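Local coordinates for putative gdp-fucose protein o-fucosyltransferase 1 (PDB 3ZY2) that is a putative protein O-fucosyltransferase of the GT-B clan and binds guanosine-5'-diphosphate, at residues Leu239-Cys245 with Cys332-His338; Val184-Gln188 with His338-Glu343; Trp224-Cys228 with Ile259-Ser263. All coordinates share one frame; numbering follows the deposited sequence.

Interactions 1 and 2 share helix 335-346 and meet at His-338, whose ring packs on Gln-244 in one and on Trp-185 in the other; their centres lie about 11 Å apart. Interaction 3 sits further out, its centre about 20 Å from that of the chain, with Val-225 exposed at its margin, yet Val-333 of interaction 1 packs on both Trp-224 and Cys-260. The chemistry changes accordingly. Disulfides tie loops and short helices in interactions 1 and 3, whereas interaction 2, which joins the two halves of the GT-B fold, relies on an arginine-amide grip, an aromatic pair and a bridging water. Only interaction 1 holds residues hydrogen-bonded to GDP.

Interaction 1: Leu239-Cys245 with Cys332-His338; sequences LFASEQC and CVSTFSH. With GDP (guanosine-5'-diphosphate), chain C.
This is a buried, disulfide-tied packing of a type II' beta turn, Leu-239 to Ser-242, and the short helix 243-246 that follows it against the N-terminal end of helix 335-346, in the half of the GT-B fold built on the sheet with strand 327-330. That helix end receives the diphosphate of GDP. Ser-334 is its N-cap: OG accepts from Ser-337 N at 3.3 Å and, weakly, from Phe-336 N, while donating to GDP O1B at 2.7 Å. Thr-335 N and OG1 both donate to GDP O2B, and one face of the Phe-336 ring lies against the guanine. His-217 and Arg-219 are among the other groups that hold the nucleotide.

The turn is pinned behind this site by Ala-241 N, which donates to Val-333 O (3.0 Å), and Ala-241 CB wedges against Ser-334 O and the His-338 ring. Val-333 CG1 touches Leu-239 CD2, at 3.9 Å, and lies obliquely to the Phe-240 ring. Gln-244 CB lies over one face of the His-338 ring, 3.8 Å from its centroid. From there a chi1 of 77°, with CG between the backbone N and the carbonyl carbon, and an extended chain carry the amide past the ring to Cys-332. Gln-244 NE2 gives an almost straight bond to Cys-332 O (2.9 Å, 169°), standing well above the carbonyl plane. Cys-332 is therefore held twice, by that bond and by its disulfide, with Cys-245 SG 2.0 Å from Cys-332 SG at a chi3 of -96°.

Interaction 2: Val184-Gln188 with His338-Glu343; sequences VWSIQ and HIVKRE
Gln-188 OE1 is gripped by two nitrogens of one guanidinium group: Arg-342 NE at 2.8 Å and, from the same arginine, NH2 at 2.9 Å. Using NE and NH2, the arginine grips the oxygen side-on and in the guanidinium plane; amide and guanidinium are nearly coplanar, 16° apart. NH2 approaches nearly along the C=O axis, NE from a more bent direction. Gln-188 reaches this place by a bend at chi2 (85°), with its CB and CG resting on Arg-342 CB, both at 3.6 Å. Its other amide atom, NE2, donates to a water that in turn donates to Glu-343 OE1. That carboxylate oxygen also accepts from Trp-193.

Trp-185 flanks the arginine. Trp-185 CB lies 3.7 Å from Arg-342 CD, the two side chains crossing at about a right angle. Further along, the indole receives the edge of the His-338 ring on one face in a T-shaped pair, the imidazole and the five-membered ring having centroids 4.6 Å apart and planes at 79°. Ser-180 OG is hydrogen-bonded to Trp-185 NE1.

The segment 184-188 follows strand 168-171 of the N-terminal sheet, and its Ile-187 packs on helix 20-37; helix 335-346 belongs to the C-terminal half, built on the sheet with strand 327-330. The contact thus bridges the two halves of the GT-B fold. Arg-342 NH1 adds a salt bridge to Asp-25 of helix 20-37. The guanidinium is shared between a neutral amide and a carboxylate: Asp-25 probably offsets its charge, while the two bonds to Gln-188 OE1 restrain its rotation.

Interaction 3: Trp224-Cys228 with Ile259-Ser263; sequences WVRVC and ICSPS
Cys-260, Cys-228 and Ser-261 carry this contact between helix 222-229 and the C-terminal end of helix 257-260. Cys-228 SG and Cys-260 SG are bonded at 2.0 Å, with a chi3 of -68°. The two cysteines reach each other by different rotamers: in Cys-228 the sulfur stands beside the backbone N (chi1 -60°), whereas in Cys-260 it is anti to it. Ser-261, the first residue to leave helical backbone angles, then turns its CB back onto the bridge, 3.7 Å from Cys-228 SG. Ser-261 OG comes to 4.0 Å from Val-225 CG1, at the exposed margin of the contact.

Trp-224 sits one helical turn before Cys-228 and lies against the disulfide. Cys-228 SG lies over one face of the indole toward its rim, 3.3 Å above the ring plane. Cys-260 SG makes an oblique sulfur-aromatic contact, 4.8 Å from the centroid of the Trp-224 five-membered ring, and comes nearest the benzo ring at CZ2. At the rim of the same indole, Trp-224 NE1 donates to Cys-260 O (2.9 Å, 156°); the oxygen is close to the indole plane, though the donor stands above the carbonyl plane. Asn-331 ND2 is a second donor to that oxygen.

Beyond the contact, Trp-224 packs on Arg-219 and Val-333, and its side chain comes within about 4 Å of GDP and about 5 Å of a bound manganese ion. Val-227 packs on Glu-111 of the second subunit. Chemically, Cys-260 is tied to helix 222-229 at both its sulfur and its carbonyl oxygen, one link covalent and one polar. This double tie probably sets the C-terminal end of helix 257-260 relative to the indole beside the GDP site, with the buried carbonyl satisfied by two N-H donors.

Interaction 1: Leu239-Cys245 with Cys332-His338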
loop_
_atom_site.group_PDB
_atom_site.type_symbol
_atom_site.label_atom_id
_atom_site.label_comp_id
_atom_site.label_asym_id
_atom_site.label_seq_id
_atom_site.Cartn_x
_atom_site.Cartn_y
_atom_site.Cartn_z
ATOM N N LEU A 239 4.661 -16.133 9.533
ATOM C CA LEU A 239 5.864 -15.549 8.996
ATOM C C LEU A 239 6.110 -16.264 7.693
ATOM O O LEU A 239 6.365 -17.476 7.681
ATOM C CB LEU A 239 7.025 -15.740 9.967
ATOM C CG LEU A 239 8.376 -15.180 9.502
ATOM C CD1 LEU A 239 8.361 -13.637 9.313
ATOM C CD2 LEU A 239 9.465 -15.603 10.485
ATOM N N PHE A 240 5.968 -15.528 6.601
ATOM C CA PHE A 240 6.188 -16.072 5.272
ATOM C C PHE A 240 5.329 -17.315 5.065
ATOM O O PHE A 240 4.120 -17.227 5.214
ATOM C CB PHE A 240 7.683 -16.294 5.050
ATOM C CG PHE A 240 8.499 -15.031 5.169
ATOM C CD1 PHE A 240 7.970 -13.804 4.782
ATOM C CD2 PHE A 240 9.791 -15.073 5.685
ATOM C CE1 PHE A 240 8.730 -12.615 4.925
ATOM C CE2 PHE A 240 10.551 -13.911 5.808
ATOM C CZ PHE A 240 10.016 -12.689 5.429
ATOM N N ALA A 241 5.939 -18.466 4.781
ATOM C CA ALA A 241 5.167 -19.657 4.431
ATOM C C ALA A 241 4.758 -20.520 5.626
ATOM O O ALA A 241 4.291 -21.653 5.452
ATOM C CB ALA A 241 5.939 -20.500 3.416
ATOM N N SER A 242 4.932 -20.011 6.842
ATOM C CA SER A 242 4.794 -20.862 8.029
ATOM C C SER A 242 3.443 -21.591 8.182
ATOM O O SER A 242 3.368 -22.630 8.836
ATOM C CB SER A 242 5.140 -20.065 9.287
ATOM O OG SER A 242 4.242 -18.979 9.432
ATOM N N GLU A 243 2.380 -21.064 7.577
ATOM C CA GLU A 243 1.061 -21.737 7.636
ATOM C C GLU A 243 1.021 -23.059 6.853
ATOM O O GLU A 243 0.106 -23.866 7.026
ATOM C CB GLU A 243 -0.047 -20.785 7.196
ATOM C CG GLU A 243 -0.128 -19.525 8.100
ATOM C CD GLU A 243 -0.923 -18.382 7.484
ATOM O OE1 GLU A 243 -0.471 -17.779 6.476
ATOM O OE2 GLU A 243 -2.013 -18.072 8.033
ATOM N N GLN A 244 2.041 -23.309 6.033
ATOM C CA GLN A 244 2.118 -24.585 5.330
ATOM C C GLN A 244 2.344 -25.766 6.264
ATOM O O GLN A 244 1.996 -26.895 5.914
ATOM C CB GLN A 244 3.203 -24.553 4.255
ATOM C CG GLN A 244 4.627 -24.677 4.789
ATOM C CD GLN A 244 5.636 -24.736 3.667
ATOM O OE1 GLN A 244 5.459 -25.467 2.678
ATOM N NE2 GLN A 244 6.715 -23.958 3.806
ATOM N N CYS A 245 2.914 -25.525 7.440
ATOM C CA CYS A 245 3.049 -26.602 8.426
ATOM C C CYS A 245 2.236 -26.409 9.708
ATOM O O CYS A 245 1.902 -27.396 10.364
ATOM C CB CYS A 245 4.508 -26.871 8.781
ATOM S SG CYS A 245 5.314 -25.638 9.822
ATOM N N CYS A 332 9.758 -24.936 6.957
ATOM C CA CYS A 332 8.373 -24.508 7.013
ATOM C C CYS A 332 8.170 -23.013 6.778
ATOM O O CYS A 332 7.112 -22.599 6.296
ATOM C CB CYS A 332 7.806 -24.883 8.357
ATOM S SG CYS A 332 6.115 -24.324 8.517
ATOM N N VAL A 333 9.156 -22.202 7.136
ATOM C CA VAL A 333 9.003 -20.746 6.993
ATOM C C VAL A 333 9.293 -20.283 5.560
ATOM O O VAL A 333 8.815 -19.257 5.097
ATOM C CB VAL A 333 9.881 -19.981 8.047
ATOM C CG1 VAL A 333 9.759 -18.474 7.884
ATOM C CG2 VAL A 333 9.493 -20.415 9.430
ATOM N N SER A 334 10.062 -21.065 4.826
ATOM C CA SER A 334 10.513 -20.611 3.524
ATOM C C SER A 334 9.444 -20.751 2.438
ATOM O O SER A 334 8.900 -21.856 2.201
ATOM C CB SER A 334 11.748 -21.394 3.125
ATOM O OG SER A 334 12.098 -21.122 1.789
ATOM N N THR A 335 9.197 -19.661 1.722
ATOM C CA THR A 335 8.289 -19.732 0.571
ATOM C C THR A 335 8.888 -20.518 -0.602
ATOM O O THR A 335 8.164 -20.948 -1.504
ATOM C CB THR A 335 7.826 -18.354 0.054
ATOM O OG1 THR A 335 8.963 -17.619 -0.428
ATOM C CG2 THR A 335 7.129 -17.586 1.167
ATOM N N PHE A 336 10.211 -20.690 -0.588
ATOM C CA PHE A 336 10.899 -21.514 -1.571
ATOM C C PHE A 336 10.560 -23.002 -1.317
ATOM O O PHE A 336 10.148 -23.731 -2.227
ATOM C CB PHE A 336 12.395 -21.190 -1.489
ATOM C CG PHE A 336 13.230 -21.770 -2.591
ATOM C CD1 PHE A 336 13.426 -21.056 -3.781
ATOM C CD2 PHE A 336 13.910 -22.975 -2.410
ATOM C CE1 PHE A 336 14.235 -21.585 -4.801
ATOM C CE2 PHE A 336 14.751 -23.495 -3.422
ATOM C CZ PHE A 336 14.911 -22.804 -4.600
ATOM N N SER A 337 10.686 -23.434 -0.057
ATOM C CA SER A 337 10.178 -24.759 0.336
ATOM C C SER A 337 8.695 -24.895 0.013
ATOM O O SER A 337 8.243 -25.990 -0.342
ATOM C CB SER A 337 10.398 -25.046 1.832
ATOM O OG SER A 337 11.682 -25.627 2.093
ATOM N N HIS A 338 7.944 -23.786 0.117
ATOM C CA HIS A 338 6.472 -23.869 -0.048
ATOM C C HIS A 338 6.122 -24.225 -1.493
ATOM O O HIS A 338 5.167 -24.965 -1.738
ATOM C CB HIS A 338 5.805 -22.557 0.401
ATOM C CG HIS A 338 4.327 -22.643 0.696
ATOM N ND1 HIS A 338 3.558 -23.794 0.675
ATOM C CD2 HIS A 338 3.488 -21.643 1.056
ATOM C CE1 HIS A 338 2.308 -23.486 1.004
ATOM N NE2 HIS A 338 2.242 -22.188 1.223
HETATM P PB GDP C . 12.258 -17.410 1.168
HETATM O O1B GDP C . 13.015 -18.681 1.285
HETATM O O2B GDP C . 10.723 -17.161 1.311
HETATM O O3B GDP C . 13.184 -16.058 0.998
HETATM O O3A GDP C . 12.340 -17.759 -0.514
HETATM P PA GDP C . 12.409 -16.608 -1.786
HETATM O O1A GDP C . 12.555 -17.961 -2.875
HETATM O O2A GDP C . 11.513 -15.638 -1.936
HETATM O "O5'" GDP C . 13.974 -16.028 -1.130
HETATM C "C5'" GDP C . 14.605 -17.116 -1.422
HETATM C "C4'" GDP C . 15.787 -17.210 -2.057
HETATM O "O4'" GDP C . 17.108 -17.412 -1.751
HETATM C "C3'" GDP C . 15.452 -18.016 -3.137
HETATM O "O3'" GDP C . 14.809 -17.551 -4.682
HETATM C "C2'" GDP C . 17.260 -18.509 -4.277
HETATM O "O2'" GDP C . 17.470 -17.356 -4.964
HETATM C "C1'" GDP C . 17.869 -18.542 -2.886
HETATM N N9 GDP C . 17.653 -19.725 -2.435
HETATM C C8 GDP C . 16.643 -20.195 -0.989
HETATM N N7 GDP C . 16.973 -21.413 -1.277
HETATM C C5 GDP C . 17.690 -21.929 -2.195
HETATM C C6 GDP C . 18.369 -23.349 -2.932
HETATM O O6 GDP C . 18.005 -24.242 -2.320
HETATM N N1 GDP C . 18.943 -22.988 -3.768
HETATM C C2 GDP C . 19.341 -22.020 -4.439
HETATM N N2 GDP C . 19.919 -21.905 -5.243
HETATM N N3 GDP C . 18.981 -20.513 -4.148
HETATM C C4 GDP C . 18.139 -20.619 -2.980
#

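Interaction 2: Val184-Gln188 with His338-Glu343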
loop_
_atom_site.group_PDB
_atom_site.type_symbol
_atom_site.label_atom_id
_atom_site.label_comp_id
_atom_site.label_asym_id
_atom_site.label_seq_id
_atom_site.Cartn_x
_atom_site.Cartn_y
_atom_site.Cartn_z
ATOM N N VAL A 184 -5.599 -20.798 -2.644
ATOM C CA VAL A 184 -4.974 -20.766 -3.963
ATOM C C VAL A 184 -3.816 -21.751 -4.082
ATOM O O VAL A 184 -3.219 -21.866 -5.147
ATOM C CB VAL A 184 -4.464 -19.354 -4.381
ATOM C CG1 VAL A 184 -5.636 -18.347 -4.405
ATOM C CG2 VAL A 184 -3.276 -18.889 -3.509
ATOM N N TRP A 185 -3.494 -22.459 -3.001
ATOM C CA TRP A 185 -2.320 -23.346 -3.026
ATOM C C TRP A 185 -2.449 -24.425 -4.108
ATOM O O TRP A 185 -1.429 -24.787 -4.739
ATOM C CB TRP A 185 -2.032 -23.997 -1.676
ATOM C CG TRP A 185 -1.644 -23.032 -0.616
ATOM C CD1 TRP A 185 -1.166 -21.757 -0.794
ATOM C CD2 TRP A 185 -1.615 -23.279 0.789
ATOM N NE1 TRP A 185 -0.902 -21.172 0.432
ATOM C CE2 TRP A 185 -1.170 -22.090 1.417
ATOM C CE3 TRP A 185 -1.969 -24.379 1.590
ATOM C CZ2 TRP A 185 -1.047 -21.977 2.806
ATOM C CZ3 TRP A 185 -1.856 -24.264 2.962
ATOM C CH2 TRP A 185 -1.401 -23.068 3.563
ATOM N N SER A 186 -3.663 -24.928 -4.345
ATOM C CA SER A 186 -3.862 -25.947 -5.366
ATOM C C SER A 186 -3.571 -25.490 -6.790
ATOM O O SER A 186 -3.364 -26.315 -7.666
ATOM C CB SER A 186 -5.283 -26.524 -5.259
ATOM O OG SER A 186 -6.222 -25.517 -5.558
ATOM N N ILE A 187 -3.513 -24.172 -7.023
ATOM C CA ILE A 187 -3.175 -23.662 -8.346
ATOM C C ILE A 187 -1.744 -24.061 -8.758
ATOM O O ILE A 187 -1.438 -24.091 -9.946
ATOM C CB ILE A 187 -3.455 -22.128 -8.424
ATOM C CG1 ILE A 187 -4.945 -21.904 -8.168
ATOM C CG2 ILE A 187 -3.037 -21.513 -9.797
ATOM C CD1 ILE A 187 -5.341 -20.424 -8.088
ATOM N N GLN A 188 -0.890 -24.416 -7.787
ATOM C CA GLN A 188 0.449 -24.894 -8.113
ATOM C C GLN A 188 0.415 -26.113 -9.053
ATOM O O GLN A 188 1.369 -26.365 -9.786
ATOM C CB GLN A 188 1.204 -25.220 -6.827
ATOM C CG GLN A 188 2.719 -25.462 -7.026
ATOM C CD GLN A 188 3.561 -24.186 -7.022
ATOM O OE1 GLN A 188 3.399 -23.314 -6.165
ATOM N NE2 GLN A 188 4.492 -24.080 -7.975
ATOM N N HIS A 338 7.944 -23.786 0.117
ATOM C CA HIS A 338 6.472 -23.869 -0.048
ATOM C C HIS A 338 6.122 -24.225 -1.493
ATOM O O HIS A 338 5.167 -24.965 -1.738
ATOM C CB HIS A 338 5.805 -22.557 0.401
ATOM C CG HIS A 338 4.327 -22.643 0.696
ATOM N ND1 HIS A 338 3.558 -23.794 0.675
ATOM C CD2 HIS A 338 3.488 -21.643 1.056
ATOM C CE1 HIS A 338 2.308 -23.486 1.004
ATOM N NE2 HIS A 338 2.242 -22.188 1.223
ATOM N N ILE A 339 6.930 -23.751 -2.443
ATOM C CA ILE A 339 6.770 -24.173 -3.842
ATOM C C ILE A 339 6.813 -25.707 -3.929
ATOM O O ILE A 339 5.944 -26.330 -4.550
ATOM C CB ILE A 339 7.898 -23.600 -4.739
ATOM C CG1 ILE A 339 7.709 -22.092 -4.921
ATOM C CG2 ILE A 339 7.837 -24.321 -6.109
ATOM C CD1 ILE A 339 8.908 -21.422 -5.581
ATOM N N VAL A 340 7.808 -26.308 -3.285
ATOM C CA VAL A 340 7.975 -27.761 -3.352
ATOM C C VAL A 340 6.786 -28.459 -2.685
ATOM O O VAL A 340 6.247 -29.418 -3.236
ATOM C CB VAL A 340 9.252 -28.245 -2.659
ATOM C CG1 VAL A 340 9.406 -29.755 -2.855
ATOM C CG2 VAL A 340 10.481 -27.540 -3.200
ATOM N N LYS A 341 6.408 -28.001 -1.494
ATOM C CA LYS A 341 5.282 -28.597 -0.762
ATOM C C LYS A 341 4.015 -28.590 -1.617
ATOM O O LYS A 341 3.349 -29.634 -1.739
ATOM C CB LYS A 341 5.035 -27.826 0.550
ATOM C CG LYS A 341 3.852 -28.336 1.367
ATOM C CD LYS A 341 4.042 -29.819 1.714
ATOM C CE LYS A 341 3.160 -30.290 2.873
ATOM N NZ LYS A 341 1.692 -30.036 2.659
ATOM N N ARG A 342 3.688 -27.449 -2.228
ATOM C CA ARG A 342 2.492 -27.359 -3.077
ATOM C C ARG A 342 2.566 -28.239 -4.326
ATOM O O ARG A 342 1.551 -28.829 -4.745
ATOM C CB ARG A 342 2.233 -25.905 -3.489
ATOM C CG ARG A 342 1.885 -25.016 -2.304
ATOM C CD ARG A 342 1.457 -23.613 -2.747
ATOM N NE ARG A 342 2.467 -22.960 -3.580
ATOM C CZ ARG A 342 3.162 -21.889 -3.213
ATOM N NH1 ARG A 342 2.990 -21.338 -2.015
ATOM N NH2 ARG A 342 4.015 -21.350 -4.073
ATOM N N GLU A 343 3.752 -28.319 -4.921
ATOM C CA GLU A 343 3.917 -29.163 -6.096
ATOM C C GLU A 343 3.691 -30.617 -5.699
ATOM O O GLU A 343 2.956 -31.368 -6.369
ATOM C CB GLU A 343 5.300 -28.954 -6.732
ATOM C CG GLU A 343 5.466 -29.870 -7.963
ATOM C CD GLU A 343 6.688 -29.558 -8.811
ATOM O OE1 GLU A 343 7.231 -28.455 -8.654
ATOM O OE2 GLU A 343 7.053 -30.406 -9.656
HETATM O O HOH W 1 5.507 -26.273 -9.513
#

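Interaction 3: Trp224-Cys228 with Ile259-Ser263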
loop_
_atom_site.group_PDB
_atom_site.type_symbol
_atom_site.label_atom_id
_atom_site.label_comp_id
_atom_site.label_asym_id
_atom_site.label_seq_id
_atom_site.Cartn_x
_atom_site.Cartn_y
_atom_site.Cartn_z
ATOM N N TRP A 224 18.813 -14.975 6.778
ATOM C CA TRP A 224 17.759 -15.880 7.232
ATOM C C TRP A 224 17.811 -16.089 8.733
ATOM O O TRP A 224 16.791 -16.053 9.416
ATOM C CB TRP A 224 17.885 -17.235 6.540
ATOM C CG TRP A 224 16.771 -18.187 6.885
ATOM C CD1 TRP A 224 16.830 -19.226 7.759
ATOM C CD2 TRP A 224 15.431 -18.138 6.399
ATOM N NE1 TRP A 224 15.613 -19.860 7.822
ATOM C CE2 TRP A 224 14.736 -19.219 6.990
ATOM C CE3 TRP A 224 14.759 -17.313 5.495
ATOM C CZ2 TRP A 224 13.396 -19.486 6.711
ATOM C CZ3 TRP A 224 13.428 -17.577 5.212
ATOM C CH2 TRP A 224 12.761 -18.649 5.817
ATOM N N VAL A 225 19.006 -16.337 9.252
ATOM C CA VAL A 225 19.127 -16.622 10.677
ATOM C C VAL A 225 18.646 -15.409 11.480
ATOM O O VAL A 225 18.081 -15.559 12.564
ATOM C CB VAL A 225 20.552 -17.102 11.087
ATOM C CG1 VAL A 225 21.059 -18.163 10.103
ATOM C CG2 VAL A 225 21.541 -15.939 11.215
ATOM N N ARG A 226 18.828 -14.222 10.909
ATOM C CA ARG A 226 18.363 -12.988 11.536
ATOM C C ARG A 226 16.839 -12.838 11.505
ATOM O O ARG A 226 16.243 -12.394 12.486
ATOM C CB ARG A 226 19.064 -11.762 10.944
ATOM C CG ARG A 226 20.554 -11.678 11.299
ATOM C CD ARG A 226 21.131 -10.296 11.001
ATOM N NE ARG A 226 20.607 -9.763 9.744
ATOM C CZ ARG A 226 21.225 -9.829 8.566
ATOM N NH1 ARG A 226 22.425 -10.393 8.452
ATOM N NH2 ARG A 226 20.635 -9.312 7.495
ATOM N N VAL A 227 16.223 -13.204 10.380
ATOM C CA VAL A 227 14.765 -13.292 10.261
ATOM C C VAL A 227 14.164 -14.187 11.362
ATOM O O VAL A 227 13.203 -13.806 12.046
ATOM C CB VAL A 227 14.368 -13.780 8.830
ATOM C CG1 VAL A 227 12.944 -14.350 8.765
ATOM C CG2 VAL A 227 14.555 -12.657 7.815
ATOM N N CYS A 228 14.761 -15.358 11.556
ATOM C CA CYS A 228 14.283 -16.318 12.536
ATOM C C CYS A 228 14.489 -15.833 13.971
ATOM O O CYS A 228 13.649 -16.079 14.839
ATOM C CB CYS A 228 14.986 -17.657 12.330
ATOM S SG CYS A 228 14.690 -18.368 10.682
ATOM N N ILE A 259 12.221 -24.385 14.350
ATOM C CA ILE A 259 11.563 -24.696 13.079
ATOM C C ILE A 259 12.090 -23.770 11.989
ATOM O O ILE A 259 12.377 -24.198 10.879
ATOM C CB ILE A 259 10.024 -24.591 13.229
ATOM C CG1 ILE A 259 9.516 -25.722 14.130
ATOM C CG2 ILE A 259 9.298 -24.589 11.879
ATOM C CD1 ILE A 259 8.144 -25.451 14.725
ATOM N N CYS A 260 12.242 -22.492 12.311
ATOM C CA CYS A 260 12.662 -21.523 11.311
ATOM C C CYS A 260 14.119 -21.742 10.891
ATOM O O CYS A 260 14.454 -21.675 9.706
ATOM C CB CYS A 260 12.496 -20.110 11.873
ATOM S SG CYS A 260 12.691 -18.782 10.689
ATOM N N SER A 261 14.967 -22.001 11.879
ATOM C CA SER A 261 16.405 -22.136 11.668
ATOM C C SER A 261 16.962 -23.275 12.525
ATOM O O SER A 261 17.552 -23.019 13.584
ATOM C CB SER A 261 17.100 -20.804 12.013
ATOM O OG SER A 261 18.439 -20.811 11.558
ATOM N N PRO A 262 16.765 -24.536 12.091
ATOM C CA PRO A 262 17.295 -25.680 12.844
ATOM C C PRO A 262 18.810 -25.596 12.992
ATOM O O PRO A 262 19.497 -25.100 12.079
ATOM C CB PRO A 262 16.957 -26.899 11.974
ATOM C CG PRO A 262 16.034 -26.424 10.952
ATOM C CD PRO A 262 16.144 -24.937 10.823
ATOM N N SER A 263 19.310 -26.076 14.131
ATOM C CA SER A 263 20.752 -26.187 14.380
ATOM C C SER A 263 21.322 -27.235 13.443
ATOM O O SER A 263 20.588 -28.101 12.974
ATOM C CB SER A 263 21.036 -26.589 15.830
ATOM O OG SER A 263 20.567 -27.899 16.117
#